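Local coordinates for protein peptidase, M20/M25/M40 family (Staphylococcus aureus, PDB 4EWT) that probably hydrolyses the amide bond of N-acylated amino acids or related substrates, using a pair of manganese ions, at residues I19-L23 / T36-I40; F43-K47 / M112-E117; A211-F215 / L281-V287. Residues are numbered along the deposited sequence.

How the contacts relate
Contacts 1 and 2 are neighbours in the metal-binding domain, their centres about 12 Å apart, and they come in series along the chain. Helix 34-43 joins them: it carries 36-40 and ends at Phe43, where contact 2 opens. Helix 105-120, which starts at the manganese ligand His105, supplies 112-117 to contact 2 and packs against both helices of contact 1; Ile19 CD1, for instance, is 3.9 Å from Phe43 CE1, so the two share one packed region. Contact 3 follows much later, in a separate domain built on the antiparallel sheet. Its centre lies about 52 Å from that of contact 1 and about 58 Å from that of contact 2, and there subunits meet, consistent with the catalytic and dimerisation domains of M20 relatives.

Contact 1 of 3, residues I19-L23 / T36-I40; sequences IRRYL and TAKYI
Build this as a nearly antiparallel helix pair of the metal-binding domain, 13-25 and 34-43, joined by the short link 26-33 and packed on helix 105-120, with Ile19 on Ala110 and Leu23 on Thr109. The axes of 19-23 and 36-40 make 154° and come no closer than 12.3 Å, a wide gap bridged by side chains. The register is set by Leu23 and Thr36, whose CA atoms are 7.3 Å apart. Thr36 comes first, its CG2 3.9 Å from Leu23 CD2, while its OG1 hydrogen-bonds to Glu28; a water 2.9 Å from Leu23 O reaches Thr36 OG1 at 3.3 Å, weakly. One turn on, Tyr39 (chi1 t) crosses the gap and carries most of the 36-40 side. Tyr22, also t, sets its CD2 over one face of the Tyr39 ring; the planes are near parallel (20°) but slid until they barely overlap, centroids 4.9 Å apart, Tyr22 CE2 to Tyr39 CD1 3.5 Å. Leu23 CD2 meets Tyr39 CD2 at 3.7 Å, and Ile19 CG1 sits 3.6 Å from Tyr39 OH.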
loop_
_atom_site.group_PDB
_atom_site.type_symbol
_atom_site.label_atom_id
_atom_site.label_comp_id
_atom_site.label_asym_id
_atom_site.label_seq_id
_atom_site.Cartn_x
_atom_site.Cartn_y
_atom_site.Cartn_z
ATOM N N ILE A 19 -42.223 -34.398 8.109
ATOM C CA ILE A 19 -40.857 -34.898 8.274
ATOM C C ILE A 19 -39.814 -33.767 8.326
ATOM O O ILE A 19 -38.875 -33.834 9.125
ATOM C CB ILE A 19 -40.498 -35.969 7.207
ATOM C CG1 ILE A 19 -41.278 -37.272 7.489
ATOM C CG2 ILE A 19 -38.994 -36.236 7.188
ATOM C CD1 ILE A 19 -41.304 -38.256 6.315
ATOM N N ARG A 20 -39.985 -32.745 7.533
ATOM C CA ARG A 20 -39.038 -31.668 7.559
ATOM C C ARG A 20 -39.021 -31.032 8.949
ATOM O O ARG A 20 -37.998 -30.814 9.528
ATOM C CB ARG A 20 -39.412 -30.620 6.554
ATOM C CG ARG A 20 -39.538 -29.284 7.213
ATOM C CD ARG A 20 -39.241 -28.164 6.294
ATOM N NE ARG A 20 -38.308 -27.220 6.884
ATOM C CZ ARG A 20 -38.589 -25.966 7.195
ATOM N NH1 ARG A 20 -39.783 -25.489 7.007
ATOM N NH2 ARG A 20 -37.664 -25.200 7.722
ATOM N N ARG A 21 -40.209 -30.804 9.463
ATOM C CA ARG A 21 -40.411 -30.140 10.740
ATOM C C ARG A 21 -39.811 -30.912 11.907
ATOM O O ARG A 21 -39.164 -30.320 12.772
ATOM C CB ARG A 21 -41.897 -29.878 10.964
ATOM C CG ARG A 21 -42.455 -28.888 9.967
ATOM C CD ARG A 21 -43.900 -28.544 10.233
ATOM N NE ARG A 21 -44.387 -27.623 9.212
ATOM C CZ ARG A 21 -45.509 -26.918 9.294
ATOM N NH1 ARG A 21 -46.284 -27.005 10.370
ATOM N NH2 ARG A 21 -45.848 -26.114 8.296
ATOM N N TYR A 22 -40.016 -32.228 11.924
ATOM C CA TYR A 22 -39.362 -33.073 12.916
ATOM C C TYR A 22 -37.829 -32.959 12.841
ATOM O O TYR A 22 -37.164 -32.833 13.872
ATOM C CB TYR A 22 -39.793 -34.541 12.791
ATOM C CG TYR A 22 -39.057 -35.418 13.776
ATOM C CD1 TYR A 22 -39.537 -35.599 15.074
ATOM C CD2 TYR A 22 -37.845 -36.025 13.430
ATOM C CE1 TYR A 22 -38.847 -36.389 15.992
ATOM C CE2 TYR A 22 -37.145 -36.807 14.340
ATOM C CZ TYR A 22 -37.650 -36.987 15.614
ATOM O OH TYR A 22 -36.952 -37.768 16.507
ATOM N N LEU A 23 -37.283 -33.010 11.627
ATOM C CA LEU A 23 -35.834 -32.924 11.437
ATOM C C LEU A 23 -35.289 -31.531 11.748
ATOM O O LEU A 23 -34.175 -31.395 12.256
ATOM C CB LEU A 23 -35.445 -33.321 10.015
ATOM C CG LEU A 23 -35.615 -34.779 9.598
ATOM C CD1 LEU A 23 -35.480 -34.885 8.088
ATOM C CD2 LEU A 23 -34.608 -35.675 10.304
ATOM N N THR A 36 -30.016 -38.135 13.618
ATOM C CA THR A 36 -30.518 -37.924 12.257
ATOM C C THR A 36 -30.263 -39.156 11.389
ATOM O O THR A 36 -31.182 -39.643 10.728
ATOM C CB THR A 36 -29.917 -36.656 11.609
ATOM O OG1 THR A 36 -29.876 -35.600 12.577
ATOM C CG2 THR A 36 -30.756 -36.203 10.411
ATOM N N ALA A 37 -29.032 -39.671 11.417
ATOM C CA ALA A 37 -28.673 -40.893 10.686
ATOM C C ALA A 37 -29.521 -42.105 11.099
ATOM O O ALA A 37 -29.902 -42.912 10.256
ATOM C CB ALA A 37 -27.196 -41.204 10.843
ATOM N N LYS A 38 -29.799 -42.229 12.396
ATOM C CA LYS A 38 -30.656 -43.305 12.902
ATOM C C LYS A 38 -32.106 -43.151 12.454
ATOM O O LYS A 38 -32.756 -44.145 12.124
ATOM C CB LYS A 38 -30.573 -43.410 14.425
ATOM C CG LYS A 38 -29.491 -44.366 14.918
ATOM C CD LYS A 38 -29.338 -44.352 16.449
ATOM C CE LYS A 38 -30.575 -44.886 17.157
ATOM N NZ LYS A 38 -30.302 -45.257 18.581
ATOM N N TYR A 39 -32.603 -41.914 12.440
ATOM C CA TYR A 39 -33.958 -41.616 11.975
ATOM C C TYR A 39 -34.177 -41.960 10.490
ATOM O O TYR A 39 -35.243 -42.439 10.107
ATOM C CB TYR A 39 -34.285 -40.145 12.228
ATOM C CG TYR A 39 -35.641 -39.712 11.708
ATOM C CD1 TYR A 39 -36.778 -39.809 12.509
ATOM C CD2 TYR A 39 -35.786 -39.203 10.419
ATOM C CE1 TYR A 39 -38.022 -39.404 12.041
ATOM C CE2 TYR A 39 -37.023 -38.801 9.943
ATOM C CZ TYR A 39 -38.133 -38.901 10.758
ATOM O OH TYR A 39 -39.357 -38.501 10.286
ATOM N N ILE A 40 -33.162 -41.698 9.670
ATOM C CA ILE A 40 -33.209 -41.970 8.236
ATOM C C ILE A 40 -33.222 -43.478 7.967
ATOM O O ILE A 40 -34.031 -43.956 7.168
ATOM C CB ILE A 40 -32.033 -41.267 7.482
ATOM C CG1 ILE A 40 -32.226 -39.746 7.488
ATOM C CG2 ILE A 40 -31.903 -41.784 6.047
ATOM C CD1 ILE A 40 -30.948 -38.950 7.217
HETATM O O HOH W 1 -32.222 -33.448 11.660
#

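Contact 2 of 3, residues F43-K47 / M112-E117; sequences FYKGK and MLVLAE
The chain leaves helix 34-43 at Phe43 and swings through a type II beta turn, Tyr44 to Lys47, closed by Lys47 N to Tyr44 O at 3.1 Å; Gly46 takes the positive phi (85°) this turn wants at its third position. In the alpha/beta fold of the metal-binding domain, this joins the exit of helix 34-43 to helix 105-120, whose Met112 and Ala116 pack on the mixed sheet beneath. The facing run, 112-117, is regular helix, with Ala116 N to Met112 O at 2.8 Å and Glu117 N to Leu113 O at 3.1 Å. CA atoms pair Phe43 with Leu113 at 7.6 Å and Lys47 with Glu117 at 6.9 Å. Phe43 (chi1 t, chi2 90°) lays its ring on Leu113: Leu113 CB is 3.8 Å from the ring centroid, almost on the normal, a CH-pi contact, and Phe43 CE2 comes within 3.1 Å of Leu113 O. Tyr44 (chi1 m) slips alongside, its CE2 3.6 Å from Leu113 CD2 and its OH 3.3 Å from Ala116 CB; that hydroxyl is buried without a polar partner. At the more open end Glu117 also pairs with Lys12 and Lys15. An extended Lys47 completes this charged group: its NZ forms a salt bridge with Glu117 OE2 at 2.7 Å and a weak hydrogen bond to Phe43 O at 3.4 Å.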
loop_
_atom_site.group_PDB
_atom_site.type_symbol
_atom_site.label_atom_id
_atom_site.label_comp_id
_atom_site.label_asym_id
_atom_site.label_seq_id
_atom_site.Cartn_x
_atom_site.Cartn_y
_atom_site.Cartn_z
ATOM N N PHE A 43 -36.543 -44.779 8.943
ATOM C CA PHE A 43 -37.605 -44.484 7.969
ATOM C C PHE A 43 -37.805 -45.615 6.954
ATOM O O PHE A 43 -38.943 -45.949 6.601
ATOM C CB PHE A 43 -37.347 -43.151 7.250
ATOM C CG PHE A 43 -38.318 -42.863 6.124
ATOM C CD1 PHE A 43 -39.504 -42.175 6.368
ATOM C CD2 PHE A 43 -38.043 -43.286 4.821
ATOM C CE1 PHE A 43 -40.400 -41.910 5.334
ATOM C CE2 PHE A 43 -38.936 -43.034 3.781
ATOM C CZ PHE A 43 -40.116 -42.340 4.035
ATOM N N TYR A 44 -36.706 -46.207 6.494
ATOM C CA TYR A 44 -36.795 -47.245 5.466
ATOM C C TYR A 44 -37.212 -48.633 5.972
ATOM O O TYR A 44 -37.318 -49.572 5.182
ATOM C CB TYR A 44 -35.505 -47.314 4.644
ATOM C CG TYR A 44 -35.269 -46.075 3.814
ATOM C CD1 TYR A 44 -36.044 -45.818 2.683
ATOM C CD2 TYR A 44 -34.277 -45.157 4.157
ATOM C CE1 TYR A 44 -35.845 -44.687 1.924
ATOM C CE2 TYR A 44 -34.064 -44.016 3.393
ATOM C CZ TYR A 44 -34.853 -43.796 2.280
ATOM O OH TYR A 44 -34.676 -42.693 1.512
ATOM N N LYS A 45 -37.477 -48.755 7.258
ATOM C CA LYS A 45 -37.982 -50.006 7.830
ATOM C C LYS A 45 -39.357 -50.296 7.286
ATOM O O LYS A 45 -40.196 -49.443 7.273
ATOM C CB LYS A 45 -38.051 -49.949 9.345
ATOM C CG LYS A 45 -36.762 -49.715 10.054
ATOM C CD LYS A 45 -35.790 -50.797 9.861
ATOM C CE LYS A 45 -34.943 -50.930 11.081
ATOM N NZ LYS A 45 -33.771 -51.784 10.862
ATOM N N GLY A 46 -39.544 -51.510 6.802
ATOM C CA GLY A 46 -40.828 -51.941 6.234
ATOM C C GLY A 46 -40.998 -51.581 4.772
ATOM O O GLY A 46 -42.030 -51.878 4.172
ATOM N N LYS A 47 -39.976 -50.938 4.205
ATOM C CA LYS A 47 -39.985 -50.532 2.800
ATOM C C LYS A 47 -39.014 -51.363 1.973
ATOM O O LYS A 47 -38.004 -51.842 2.489
ATOM C CB LYS A 47 -39.750 -49.023 2.684
ATOM C CG LYS A 47 -40.946 -48.282 3.262
ATOM C CD LYS A 47 -40.764 -46.800 3.446
ATOM C CE LYS A 47 -41.785 -46.358 4.484
ATOM N NZ LYS A 47 -41.671 -44.945 4.865
ATOM N N MET A 112 -36.559 -36.261 -0.131
ATOM C CA MET A 112 -35.854 -37.446 -0.608
ATOM C C MET A 112 -36.378 -38.732 0.034
ATOM O O MET A 112 -36.509 -39.757 -0.639
ATOM C CB MET A 112 -34.346 -37.316 -0.369
ATOM C CG MET A 112 -33.541 -38.466 -0.972
ATOM S SD MET A 112 -33.659 -38.537 -2.785
ATOM C CE MET A 112 -32.503 -37.207 -3.205
ATOM N N LEU A 113 -36.668 -38.686 1.334
ATOM C CA LEU A 113 -37.220 -39.864 2.006
ATOM C C LEU A 113 -38.557 -40.266 1.388
ATOM O O LEU A 113 -38.786 -41.446 1.108
ATOM C CB LEU A 113 -37.371 -39.640 3.522
ATOM C CG LEU A 113 -36.124 -39.539 4.407
ATOM C CD1 LEU A 113 -36.550 -39.101 5.790
ATOM C CD2 LEU A 113 -35.324 -40.846 4.483
ATOM N N VAL A 114 -39.420 -39.285 1.149
ATOM C CA VAL A 114 -40.743 -39.543 0.579
ATOM C C VAL A 114 -40.671 -39.909 -0.914
ATOM O O VAL A 114 -41.446 -40.740 -1.395
ATOM C CB VAL A 114 -41.717 -38.357 0.846
ATOM C CG1 VAL A 114 -43.079 -38.601 0.201
ATOM C CG2 VAL A 114 -41.877 -38.133 2.344
ATOM N N LEU A 115 -39.735 -39.311 -1.641
ATOM C CA LEU A 115 -39.523 -39.690 -3.029
ATOM C C LEU A 115 -38.997 -41.120 -3.137
ATOM O O LEU A 115 -39.410 -41.867 -4.020
ATOM C CB LEU A 115 -38.568 -38.726 -3.719
ATOM C CG LEU A 115 -38.109 -39.117 -5.135
ATOM C CD1 LEU A 115 -39.272 -39.192 -6.109
ATOM C CD2 LEU A 115 -37.065 -38.130 -5.632
ATOM N N ALA A 116 -38.076 -41.486 -2.247
ATOM C CA ALA A 116 -37.465 -42.811 -2.278
ATOM C C ALA A 116 -38.498 -43.906 -2.010
ATOM O O ALA A 116 -38.542 -44.913 -2.723
ATOM C CB ALA A 116 -36.317 -42.895 -1.291
ATOM N N GLU A 117 -39.327 -43.687 -0.991
ATOM C CA GLU A 117 -40.477 -44.542 -0.687
ATOM C C GLU A 117 -41.354 -44.716 -1.921
ATOM O O GLU A 117 -41.755 -45.841 -2.263
ATOM C CB GLU A 117 -41.293 -43.929 0.459
ATOM C CG GLU A 117 -42.651 -44.605 0.709
ATOM C CD GLU A 117 -43.474 -43.889 1.770
ATOM O OE1 GLU A 117 -44.666 -43.616 1.525
ATOM O OE2 GLU A 117 -42.931 -43.592 2.849
#

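Contact 3 of 3, residues A211-F215 / L281-V287; sequences AGSYF and LEDMYGV
Ala211 starts the contact on helix 208-226: its CA lies over one face of the Tyr285 ring and 6.3 Å from Tyr285 CA. Its CB meets Tyr285 CB at 4.0 Å and Val287 CG1 at 3.8 Å, and its O lies 3.8 Å from Leu281 CD1. The axes of 211-215 and 281-285 are inclined at 127° and approach to 10.8 Å; the second helix stops at Tyr285, and Gly286 (phi 68°) turns the chain into strand 288-295. These are the two helices of a ferredoxin-like beta-alpha-beta-beta-alpha-beta domain, lying on one face of its antiparallel sheet, with Ala211 and Val287 both touching Val192 of the central strand 179-193. Tyr214 (chi1 m) comes next, its ring oblique to that of Tyr285, planes at 32° and centroids 5.3 Å apart. Tyr285 OH sits over that ring, 2.9 Å from Tyr214 CG, and makes a weak hydrogen bond to Tyr214 OH of the second subunit; Tyr214 OH bonds to Thr217 O of the same neighbour, placing the pair in the subunit interface. Phe215 (chi1 t) packs on Leu190 of strand 179-193, and its CA is 7.0 Å from Leu281 CA. Leu281 CD1 tucks in near the plane of the phenyl ring, 3.8 Å from Phe215 CB.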
loop_
_atom_site.group_PDB
_atom_site.type_symbol
_atom_site.label_atom_id
_atom_site.label_comp_id
_atom_site.label_asym_id
_atom_site.label_seq_id
_atom_site.Cartn_x
_atom_site.Cartn_y
_atom_site.Cartn_z
ATOM N N ALA A 211 5.177 -5.357 7.876
ATOM C CA ALA A 211 5.317 -6.311 6.774
ATOM C C ALA A 211 3.990 -6.984 6.426
ATOM O O ALA A 211 3.667 -7.149 5.250
ATOM C CB ALA A 211 6.393 -7.402 7.104
ATOM N N GLY A 212 3.251 -7.389 7.467
ATOM C CA GLY A 212 1.961 -8.045 7.275
ATOM C C GLY A 212 0.950 -7.093 6.642
ATOM O O GLY A 212 0.143 -7.512 5.805
ATOM N N SER A 213 1.014 -5.816 7.031
ATOM C CA SER A 213 0.129 -4.784 6.463
ATOM C C SER A 213 0.449 -4.510 5.000
ATOM O O SER A 213 -0.467 -4.318 4.197
ATOM C CB SER A 213 0.229 -3.489 7.251
ATOM O OG SER A 213 -0.412 -3.665 8.513
ATOM N N TYR A 214 1.745 -4.465 4.660
ATOM C CA TYR A 214 2.127 -4.318 3.261
ATOM C C TYR A 214 1.684 -5.543 2.481
ATOM O O TYR A 214 1.156 -5.401 1.385
ATOM C CB TYR A 214 3.630 -4.019 3.064
ATOM C CG TYR A 214 3.960 -2.530 3.168
ATOM C CD1 TYR A 214 3.870 -1.670 2.052
ATOM C CD2 TYR A 214 4.342 -1.969 4.394
ATOM C CE1 TYR A 214 4.169 -0.260 2.177
ATOM C CE2 TYR A 214 4.647 -0.589 4.525
ATOM C CZ TYR A 214 4.560 0.258 3.432
ATOM O OH TYR A 214 4.866 1.609 3.610
ATOM N N PHE A 215 1.861 -6.734 3.046
ATOM C CA PHE A 215 1.288 -7.938 2.442
ATOM C C PHE A 215 -0.219 -7.876 2.143
ATOM O O PHE A 215 -0.629 -8.318 1.076
ATOM C CB PHE A 215 1.566 -9.185 3.290
ATOM C CG PHE A 215 0.991 -10.451 2.702
ATOM C CD1 PHE A 215 1.652 -11.121 1.669
ATOM C CD2 PHE A 215 -0.194 -10.975 3.180
ATOM C CE1 PHE A 215 1.134 -12.291 1.115
ATOM C CE2 PHE A 215 -0.718 -12.160 2.635
ATOM C CZ PHE A 215 -0.044 -12.813 1.595
ATOM N N LEU A 281 7.605 -11.457 -0.079
ATOM C CA LEU A 281 7.592 -10.667 1.155
ATOM C C LEU A 281 8.861 -10.887 1.990
ATOM O O LEU A 281 9.368 -9.954 2.611
ATOM C CB LEU A 281 6.352 -10.972 1.994
ATOM C CG LEU A 281 5.975 -9.859 2.974
ATOM C CD1 LEU A 281 5.151 -8.799 2.221
ATOM C CD2 LEU A 281 5.154 -10.454 4.105
ATOM N N GLU A 282 9.383 -12.111 1.973
ATOM C CA GLU A 282 10.618 -12.421 2.687
ATOM C C GLU A 282 11.793 -11.602 2.169
ATOM O O GLU A 282 12.591 -11.106 2.955
ATOM C CB GLU A 282 10.978 -13.911 2.618
ATOM C CG GLU A 282 9.924 -14.875 3.087
ATOM C CD GLU A 282 10.486 -16.289 3.152
ATOM O OE1 GLU A 282 11.164 -16.691 2.185
ATOM O OE2 GLU A 282 10.289 -16.982 4.165
ATOM N N ASP A 283 11.902 -11.454 0.854
ATOM C CA ASP A 283 12.994 -10.660 0.287
ATOM C C ASP A 283 12.741 -9.157 0.457
ATOM O O ASP A 283 13.664 -8.395 0.732
ATOM C CB ASP A 283 13.192 -11.002 -1.191
ATOM C CG ASP A 283 13.377 -12.475 -1.421
ATOM O OD1 ASP A 283 14.505 -12.974 -1.207
ATOM O OD2 ASP A 283 12.390 -13.141 -1.821
ATOM N N MET A 284 11.488 -8.740 0.324
ATOM C CA MET A 284 11.160 -7.325 0.400
ATOM C C MET A 284 11.381 -6.719 1.786
ATOM O O MET A 284 11.963 -5.623 1.914
ATOM C CB MET A 284 9.717 -7.108 -0.015
ATOM C CG MET A 284 9.340 -5.675 -0.140
ATOM S SD MET A 284 9.572 -5.148 -1.820
ATOM C CE MET A 284 8.051 -5.727 -2.529
ATOM N N TYR A 285 10.907 -7.427 2.808
ATOM C CA TYR A 285 10.985 -6.970 4.207
ATOM C C TYR A 285 11.980 -7.706 5.112
ATOM O O TYR A 285 12.145 -7.327 6.281
ATOM C CB TYR A 285 9.593 -6.935 4.828
ATOM C CG TYR A 285 8.766 -5.887 4.122
ATOM C CD1 TYR A 285 8.867 -4.548 4.463
ATOM C CD2 TYR A 285 7.942 -6.237 3.063
ATOM C CE1 TYR A 285 8.126 -3.564 3.768
ATOM C CE2 TYR A 285 7.208 -5.288 2.380
ATOM C CZ TYR A 285 7.306 -3.959 2.740
ATOM O OH TYR A 285 6.585 -3.045 2.044
ATOM N N GLY A 286 12.631 -8.732 4.584
ATOM C CA GLY A 286 13.627 -9.508 5.370
ATOM C C GLY A 286 12.941 -10.285 6.477
ATOM O O GLY A 286 13.555 -10.615 7.475
ATOM N N VAL A 287 11.655 -10.581 6.300
ATOM C CA VAL A 287 10.941 -11.417 7.257
ATOM C C VAL A 287 11.044 -12.872 6.835
ATOM O O VAL A 287 11.446 -13.154 5.704
ATOM C CB VAL A 287 9.455 -11.032 7.337
ATOM C CG1 VAL A 287 9.286 -9.723 8.114
ATOM C CG2 VAL A 287 8.828 -10.933 5.926
#